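PDB 6ECX: StiE protein from Stigmatella aurantiaca, which catalyses, through this excised domain of a modular polyketide synthase, O-methylation of the polyketide intermediate with S-adenosylmethionine as methyl donor. Local coordinates for residues 193-198 and 286-291; 231-236 and 282-287. All coordinates share one frame; numbering follows the deposited sequence.

Overall arrangement
Both contacts belong to the distal, antiparallel part of a class I methyltransferase sheet, whose strand order 3-2-1-4-5-7-6 places strand 283-292 between 187-196 and 226-233. Contact 1 joins this strand to 187-196, contact 2 to 226-233 and the start of helix 235-242; their centres lie about 7 Å apart and Val286 serves both. All touching residues of contact 1 are buried, and its bonds across the strands are backbone. Contact 2, nearly as enclosed, buries more surface between its segments (393 against 209 Å²), but where strand 226-233 gives way to the helix it adds side-chain bonds and a water. Bound S-adenosylmethionine is about 9 Å from the Asp193 side chain and about 7 Å from that of Tyr285.

Contact 1: 193-198 and 286-291; sequences DFVANT and VLFHVQ
The Phe288 ring meets strand 187-196 obliquely: Val195 CG2 lies 3.8 Å from Phe288 CZ, and the Asp193 backbone O and CB both come near CE1. Val286 CG1, from the ring's own strand, sits over the centre of one face, 3.8 Å above its plane. Val286 CG2 is 3.8 Å from Val195 CG2. In Val195, CG1 is anti to the backbone N (chi1 172°) and CG2, beside that N, is the branch that reaches both ring and valine. Trp217 and Phe221 of helix 214-222 pack on this cluster.

Asp193 and Val286 form an antiparallel hydrogen-bonded pair, with Val286 N to Asp193 O at 2.8 Å and Asp193 N to Val286 O at 3.1 Å. Both segments begin at this pair and run off at 106° to each other, so it is their one bridge; the ladder continues through Val195 with Ser284 and Phe288 with Met191. The second flat group, the Asp193 carboxylate, bonds outside the strand pairing. Its OD1 accepts Phe194 N at 2.8 Å through the anti lone pair. Thus backbone hydrogen bonds and apolar side chains join the strands, while the buried carboxylate ties strand 187-196 to Tyr16 OH of helix 11-19 through OD1 and to Gly167 N through OD2.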
ATOM      1  N   ASP A 193       4.654  -0.378   1.669  1.00 44.43           N
ATOM      2  CA  ASP A 193       5.313   0.912   1.820  1.00 43.13           C
ATOM      3  C   ASP A 193       6.803   0.749   1.541  1.00 42.02           C
ATOM      4  O   ASP A 193       7.286  -0.343   1.227  1.00 46.55           O
ATOM      5  CB  ASP A 193       5.060   1.524   3.196  1.00 43.45           C
ATOM      6  CG  ASP A 193       4.765   3.014   3.107  1.00 50.05           C
ATOM      7  OD1 ASP A 193       5.556   3.729   2.473  1.00 50.30           O
ATOM      8  OD2 ASP A 193       3.731   3.459   3.637  1.00 49.02           O
ATOM      9  N   PHE A 194       7.516   1.865   1.631  1.00 44.63           N
ATOM     10  CA  PHE A 194       8.923   1.937   1.272  1.00 46.57           C
ATOM     11  C   PHE A 194       9.818   1.912   2.499  1.00 48.73           C
ATOM     12  O   PHE A 194       9.503   2.519   3.529  1.00 49.92           O
ATOM     13  CB  PHE A 194       9.210   3.205   0.480  1.00 48.45           C
ATOM     14  CG  PHE A 194       8.558   3.226  -0.852  1.00 54.45           C
ATOM     15  CD1 PHE A 194       9.175   2.635  -1.947  1.00 51.69           C
ATOM     16  CD2 PHE A 194       7.322   3.828  -1.017  1.00 63.00           C
ATOM     17  CE1 PHE A 194       8.568   2.646  -3.187  1.00 60.99           C
ATOM     18  CE2 PHE A 194       6.711   3.854  -2.258  1.00 66.70           C
ATOM     19  CZ  PHE A 194       7.332   3.264  -3.344  1.00 67.53           C
ATOM     20  N   VAL A 195      10.952   1.232   2.361  1.00 51.51           N
ATOM     21  CA  VAL A 195      12.038   1.248   3.330  1.00 53.27           C
ATOM     22  C   VAL A 195      13.235   1.905   2.651  1.00 51.96           C
ATOM     23  O   VAL A 195      13.655   1.472   1.569  1.00 59.40           O
ATOM     24  CB  VAL A 195      12.382  -0.172   3.813  1.00 50.93           C
ATOM     25  CG1 VAL A 195      13.649  -0.146   4.672  1.00 54.15           C
ATOM     26  CG2 VAL A 195      11.206  -0.790   4.589  1.00 46.63           C
ATOM     27  N   ALA A 196      13.769   2.961   3.259  1.00 50.10           N
ATOM     28  CA  ALA A 196      14.999   3.567   2.762  1.00 60.82           C
ATOM     29  C   ALA A 196      16.208   2.815   3.310  1.00 65.94           C
ATOM     30  O   ALA A 196      16.303   2.587   4.514  1.00 62.27           O
ATOM     31  CB  ALA A 196      15.082   5.036   3.167  1.00 63.06           C
ATOM     32  N   ASN A 197      17.143   2.457   2.432  1.00 67.52           N
ATOM     33  CA  ASN A 197      18.273   1.618   2.808  1.00 71.15           C
ATOM     34  C   ASN A 197      19.565   2.403   3.019  1.00 82.83           C
ATOM     35  O   ASN A 197      20.645   1.805   3.009  1.00 93.37           O
ATOM     36  CB  ASN A 197      18.488   0.534   1.754  1.00 72.54           C
ATOM     37  CG  ASN A 197      17.270  -0.340   1.565  1.00 69.00           C
ATOM     38  OD1 ASN A 197      16.646  -0.773   2.536  1.00 64.45           O
ATOM     39  ND2 ASN A 197      16.914  -0.597   0.310  1.00 69.08           N
ATOM     40  N   THR A 198      19.489   3.717   3.205  1.00 83.34           N
ATOM     41  CA  THR A 198      20.679   4.495   3.544  1.00 98.23           C
ATOM     42  C   THR A 198      20.428   5.448   4.711  1.00108.87           C
ATOM     43  O   THR A 198      21.258   6.313   5.004  1.00118.55           O
ATOM     44  CB  THR A 198      21.183   5.313   2.347  1.00 98.43           C
ATOM     45  OG1 THR A 198      20.084   6.016   1.762  1.00101.03           O
ATOM     46  CG2 THR A 198      21.821   4.405   1.304  1.00 93.71           C
ATOM     47  N   VAL A 286       8.141  -2.827   0.153  1.00 45.42           N
ATOM     48  CA  VAL A 286       8.085  -3.929   1.109  1.00 44.23           C
ATOM     49  C   VAL A 286       6.639  -4.192   1.486  1.00 39.72           C
ATOM     50  O   VAL A 286       5.857  -3.254   1.675  1.00 41.28           O
ATOM     51  CB  VAL A 286       8.936  -3.621   2.359  1.00 40.06           C
ATOM     52  CG1 VAL A 286       8.761  -4.722   3.394  1.00 45.94           C
ATOM     53  CG2 VAL A 286      10.419  -3.469   1.962  1.00 39.75           C
ATOM     54  N   LEU A 287       6.279  -5.470   1.588  1.00 39.69           N
ATOM     55  CA  LEU A 287       4.932  -5.872   1.965  1.00 36.71           C
ATOM     56  C   LEU A 287       5.034  -6.446   3.386  1.00 43.47           C
ATOM     57  O   LEU A 287       5.520  -7.568   3.579  1.00 43.30           O
ATOM     58  CB  LEU A 287       4.375  -6.881   0.959  1.00 41.36           C
ATOM     59  CG  LEU A 287       4.562  -6.534  -0.531  1.00 46.70           C
ATOM     60  CD1 LEU A 287       4.029  -7.639  -1.431  1.00 43.02           C
ATOM     61  CD2 LEU A 287       3.896  -5.205  -0.885  1.00 39.14           C
ATOM     62  N   PHE A 288       4.582  -5.653   4.364  1.00 37.21           N
ATOM     63  CA  PHE A 288       4.726  -5.941   5.784  1.00 40.67           C
ATOM     64  C   PHE A 288       3.567  -6.811   6.259  1.00 41.61           C
ATOM     65  O   PHE A 288       2.405  -6.540   5.937  1.00 35.93           O
ATOM     66  CB  PHE A 288       4.715  -4.659   6.623  1.00 33.88           C
ATOM     67  CG  PHE A 288       5.802  -3.656   6.284  1.00 40.25           C
ATOM     68  CD1 PHE A 288       5.665  -2.794   5.197  1.00 44.61           C
ATOM     69  CD2 PHE A 288       6.909  -3.512   7.108  1.00 43.68           C
ATOM     70  CE1 PHE A 288       6.640  -1.850   4.915  1.00 46.24           C
ATOM     71  CE2 PHE A 288       7.886  -2.573   6.841  1.00 48.95           C
ATOM     72  CZ  PHE A 288       7.757  -1.738   5.739  1.00 46.22           C
ATOM     73  N   HIS A 289       3.876  -7.829   7.058  1.00 38.37           N
ATOM     74  CA  HIS A 289       2.861  -8.520   7.849  1.00 40.43           C
ATOM     75  C   HIS A 289       3.212  -8.337   9.323  1.00 38.76           C
ATOM     76  O   HIS A 289       4.269  -8.794   9.771  1.00 36.32           O
ATOM     77  CB  HIS A 289       2.775 -10.006   7.494  1.00 40.95           C
ATOM     78  CG  HIS A 289       1.655 -10.723   8.184  1.00 42.74           C
ATOM     79  ND1 HIS A 289       1.825 -11.405   9.370  1.00 48.97           N
ATOM     80  CD2 HIS A 289       0.343 -10.838   7.872  1.00 42.99           C
ATOM     81  CE1 HIS A 289       0.671 -11.915   9.758  1.00 39.43           C
ATOM     82  NE2 HIS A 289      -0.246 -11.591   8.862  1.00 49.64           N
ATOM     83  N   VAL A 290       2.323  -7.682  10.063  1.00 34.46           N
ATOM     84  CA  VAL A 290       2.568  -7.207  11.419  1.00 32.45           C
ATOM     85  C   VAL A 290       1.451  -7.730  12.317  1.00 35.96           C
ATOM     86  O   VAL A 290       0.292  -7.811  11.892  1.00 34.20           O
ATOM     87  CB  VAL A 290       2.617  -5.661  11.433  1.00 39.22           C
ATOM     88  CG1 VAL A 290       2.794  -5.093  12.842  1.00 40.26           C
ATOM     89  CG2 VAL A 290       3.729  -5.158  10.465  1.00 36.14           C
ATOM     90  N   GLN A 291       1.784  -8.067  13.566  1.00 37.06           N
ATOM     91  CA  GLN A 291       0.778  -8.517  14.524  1.00 31.60           C
ATOM     92  C   GLN A 291       0.810  -7.649  15.783  1.00 33.94           C
ATOM     93  O   GLN A 291       1.875  -7.318  16.290  1.00 34.09           O
ATOM     94  CB  GLN A 291       0.978  -9.998  14.890  1.00 31.39           C
ATOM     95  CG  GLN A 291      -0.155 -10.537  15.776  1.00 34.82           C
ATOM     96  CD  GLN A 291       0.058 -11.972  16.195  1.00 40.56           C
ATOM     97  OE1 GLN A 291       1.166 -12.489  16.130  1.00 43.76           O
ATOM     98  NE2 GLN A 291      -1.017 -12.639  16.577  1.00 35.72           N
TER

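Contact 2: 231-236 and 282-287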
ATOM      1  N   ALA A 231       8.220  -9.986   6.035  1.00 45.74           N
ATOM      2  CA  ALA A 231       8.193  -8.937   5.024  1.00 50.52           C
ATOM      3  C   ALA A 231       8.727  -9.504   3.717  1.00 47.90           C
ATOM      4  O   ALA A 231       9.733 -10.218   3.718  1.00 49.80           O
ATOM      5  CB  ALA A 231       9.023  -7.733   5.481  1.00 46.77           C
ATOM      6  N   VAL A 232       8.018  -9.240   2.622  1.00 43.83           N
ATOM      7  CA  VAL A 232       8.431  -9.652   1.284  1.00 45.35           C
ATOM      8  C   VAL A 232       8.859  -8.412   0.498  1.00 47.68           C
ATOM      9  O   VAL A 232       8.138  -7.406   0.459  1.00 42.14           O
ATOM     10  CB  VAL A 232       7.305 -10.418   0.562  1.00 41.66           C
ATOM     11  CG1 VAL A 232       7.692 -10.705  -0.893  1.00 49.32           C
ATOM     12  CG2 VAL A 232       7.011 -11.752   1.284  1.00 40.78           C
ATOM     13  N   ASP A 233      10.026  -8.496  -0.134  1.00 45.60           N
ATOM     14  CA  ASP A 233      10.596  -7.409  -0.915  1.00 45.65           C
ATOM     15  C   ASP A 233      10.229  -7.647  -2.378  1.00 48.07           C
ATOM     16  O   ASP A 233      10.739  -8.578  -3.012  1.00 47.06           O
ATOM     17  CB  ASP A 233      12.107  -7.372  -0.708  1.00 44.37           C
ATOM     18  CG  ASP A 233      12.774  -6.216  -1.416  1.00 50.15           C
ATOM     19  OD1 ASP A 233      12.111  -5.465  -2.152  1.00 48.16           O
ATOM     20  OD2 ASP A 233      13.994  -6.069  -1.239  1.00 54.45           O
ATOM     21  N   VAL A 234       9.336  -6.818  -2.910  1.00 48.18           N
ATOM     22  CA  VAL A 234       8.937  -6.923  -4.306  1.00 47.21           C
ATOM     23  C   VAL A 234       9.531  -5.787  -5.145  1.00 50.17           C
ATOM     24  O   VAL A 234       9.009  -5.470  -6.217  1.00 50.96           O
ATOM     25  CB  VAL A 234       7.406  -6.984  -4.449  1.00 41.47           C
ATOM     26  CG1 VAL A 234       6.840  -8.232  -3.757  1.00 43.96           C
ATOM     27  CG2 VAL A 234       6.760  -5.733  -3.859  1.00 43.33           C
ATOM     28  N   SER A 235      10.621  -5.174  -4.666  1.00 49.88           N
ATOM     29  CA  SER A 235      11.275  -4.085  -5.399  1.00 55.48           C
ATOM     30  C   SER A 235      11.564  -4.468  -6.844  1.00 57.80           C
ATOM     31  O   SER A 235      11.333  -3.672  -7.772  1.00 59.92           O
ATOM     32  CB  SER A 235      12.584  -3.689  -4.707  1.00 56.86           C
ATOM     33  OG  SER A 235      12.359  -3.250  -3.378  1.00 49.90           O
ATOM     34  N   ASN A 236      12.082  -5.684  -7.053  1.00 52.88           N
ATOM     35  CA  ASN A 236      12.496  -6.098  -8.392  1.00 56.98           C
ATOM     36  C   ASN A 236      11.299  -6.223  -9.327  1.00 61.16           C
ATOM     37  O   ASN A 236      11.392  -5.891 -10.517  1.00 59.69           O
ATOM     38  CB  ASN A 236      13.252  -7.426  -8.318  1.00 59.79           C
ATOM     39  CG  ASN A 236      13.491  -8.036  -9.694  1.00 63.20           C
ATOM     40  OD1 ASN A 236      14.386  -7.616 -10.416  1.00 66.40           O
ATOM     41  ND2 ASN A 236      12.681  -9.028 -10.059  1.00 66.84           N
ATOM     42  N   LEU A 282      18.514   1.460  -3.414  1.00 67.19           N
ATOM     43  CA  LEU A 282      18.491   2.588  -2.489  1.00 73.10           C
ATOM     44  C   LEU A 282      17.257   2.546  -1.598  1.00 68.91           C
ATOM     45  O   LEU A 282      17.323   2.893  -0.414  1.00 68.65           O
ATOM     46  CB  LEU A 282      18.544   3.899  -3.268  1.00 72.34           C
ATOM     47  CG  LEU A 282      19.704   4.034  -4.262  1.00 82.07           C
ATOM     48  CD1 LEU A 282      19.800   5.459  -4.780  1.00 79.36           C
ATOM     49  CD2 LEU A 282      21.022   3.597  -3.636  1.00 88.13           C
ATOM     50  N   ILE A 283      16.116   2.147  -2.161  1.00 62.39           N
ATOM     51  CA  ILE A 283      14.894   1.952  -1.398  1.00 63.71           C
ATOM     52  C   ILE A 283      14.326   0.585  -1.751  1.00 61.13           C
ATOM     53  O   ILE A 283      14.698  -0.034  -2.755  1.00 56.70           O
ATOM     54  CB  ILE A 283      13.855   3.065  -1.656  1.00 65.15           C
ATOM     55  CG1 ILE A 283      13.402   3.043  -3.113  1.00 65.71           C
ATOM     56  CG2 ILE A 283      14.442   4.440  -1.313  1.00 63.48           C
ATOM     57  CD1 ILE A 283      12.561   4.245  -3.504  1.00 65.63           C
ATOM     58  N   SER A 284      13.426   0.113  -0.895  1.00 51.52           N
ATOM     59  CA  SER A 284      12.778  -1.173  -1.067  1.00 53.10           C
ATOM     60  C   SER A 284      11.280  -0.973  -0.956  1.00 53.38           C
ATOM     61  O   SER A 284      10.810  -0.198  -0.119  1.00 51.70           O
ATOM     62  CB  SER A 284      13.251  -2.197  -0.020  1.00 55.28           C
ATOM     63  OG  SER A 284      14.610  -2.511  -0.244  1.00 56.29           O
ATOM     64  N   TYR A 285      10.542  -1.640  -1.834  1.00 46.82           N
ATOM     65  CA  TYR A 285       9.094  -1.677  -1.752  1.00 42.45           C
ATOM     66  C   TYR A 285       8.733  -2.961  -1.022  1.00 48.01           C
ATOM     67  O   TYR A 285       9.020  -4.059  -1.511  1.00 48.12           O
ATOM     68  CB  TYR A 285       8.471  -1.633  -3.138  1.00 46.71           C
ATOM     69  CG  TYR A 285       6.980  -1.448  -3.144  1.00 48.22           C
ATOM     70  CD1 TYR A 285       6.133  -2.539  -3.092  1.00 48.15           C
ATOM     71  CD2 TYR A 285       6.414  -0.186  -3.221  1.00 63.13           C
ATOM     72  CE1 TYR A 285       4.772  -2.394  -3.119  1.00 50.62           C
ATOM     73  CE2 TYR A 285       5.036  -0.025  -3.237  1.00 64.75           C
ATOM     74  CZ  TYR A 285       4.226  -1.141  -3.190  1.00 57.38           C
ATOM     75  OH  TYR A 285       2.866  -1.013  -3.218  1.00 50.67           O
ATOM     76  N   VAL A 286       8.141  -2.827   0.153  1.00 45.42           N
ATOM     77  CA  VAL A 286       8.085  -3.929   1.109  1.00 44.23           C
ATOM     78  C   VAL A 286       6.639  -4.192   1.486  1.00 39.72           C
ATOM     79  O   VAL A 286       5.857  -3.254   1.675  1.00 41.28           O
ATOM     80  CB  VAL A 286       8.936  -3.621   2.359  1.00 40.06           C
ATOM     81  CG1 VAL A 286       8.761  -4.722   3.394  1.00 45.94           C
ATOM     82  CG2 VAL A 286      10.419  -3.469   1.962  1.00 39.75           C
ATOM     83  N   LEU A 287       6.279  -5.470   1.588  1.00 39.69           N
ATOM     84  CA  LEU A 287       4.932  -5.872   1.965  1.00 36.71           C
ATOM     85  C   LEU A 287       5.034  -6.446   3.386  1.00 43.47           C
ATOM     86  O   LEU A 287       5.520  -7.568   3.579  1.00 43.30           O
ATOM     87  CB  LEU A 287       4.375  -6.881   0.959  1.00 41.36           C
ATOM     88  CG  LEU A 287       4.562  -6.534  -0.531  1.00 46.70           C
ATOM     89  CD1 LEU A 287       4.029  -7.639  -1.431  1.00 43.02           C
ATOM     90  CD2 LEU A 287       3.896  -5.205  -0.885  1.00 39.14           C
TER
HETATM   91  O   HOH W   1      15.501  -4.255  -2.255  1.00 61.79           O
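Val234 packs its two methyls on Tyr285 and Leu287, at the apolar centre of the antiparallel pairing between strands 6 and 7 of the methyltransferase sheet. Val234 CG2 comes to the edge of the tyrosine ring, near its plane, only 3.3 Å from Tyr285 CD1, a tight fit. With chi1 at -62° this methyl stands between the backbone N and the carbonyl carbon, leaving CG1 to meet Leu287 CD1 at 3.7 Å. Leucine and valine cross at about a right angle, and Leu76 of helix 64-80 touches both Tyr285 and Leu287. On the face shared by Asp233 and Val286, Ala231 CB rests against Val286 CG1.

The backbone ladder runs alongside this packing. Val232 and Leu287 are a hydrogen-bonded pair, with Leu287 N to Val232 O at 2.9 Å; Asp233 and Val286 form the next, non-hydrogen-bonded pair. Beyond it, Val234 N still reaches Tyr285 O at 3.1 Å although the strand has ended and Val234 occupies the N-cap position of helix 235-242.

At the polar edge a serine side chain takes over from the backbone as acceptor: Tyr285 N donates to Ser235 OG at 2.9 Å. That hydroxyl in turn donates to the syn lone pair of Asp233 OD1, which also accepts Ser235 N on its anti side, 31° out of the carboxylate plane, closing an Asx turn. This double grip on OD1 should restrict the carboxylate's rotation. Ser284 OG, also bonded to Asn197, connects to the other carboxylate oxygen through a water 2.8 Å from Ser284 OG, which donates to Asp233 OD2 at 2.6 Å.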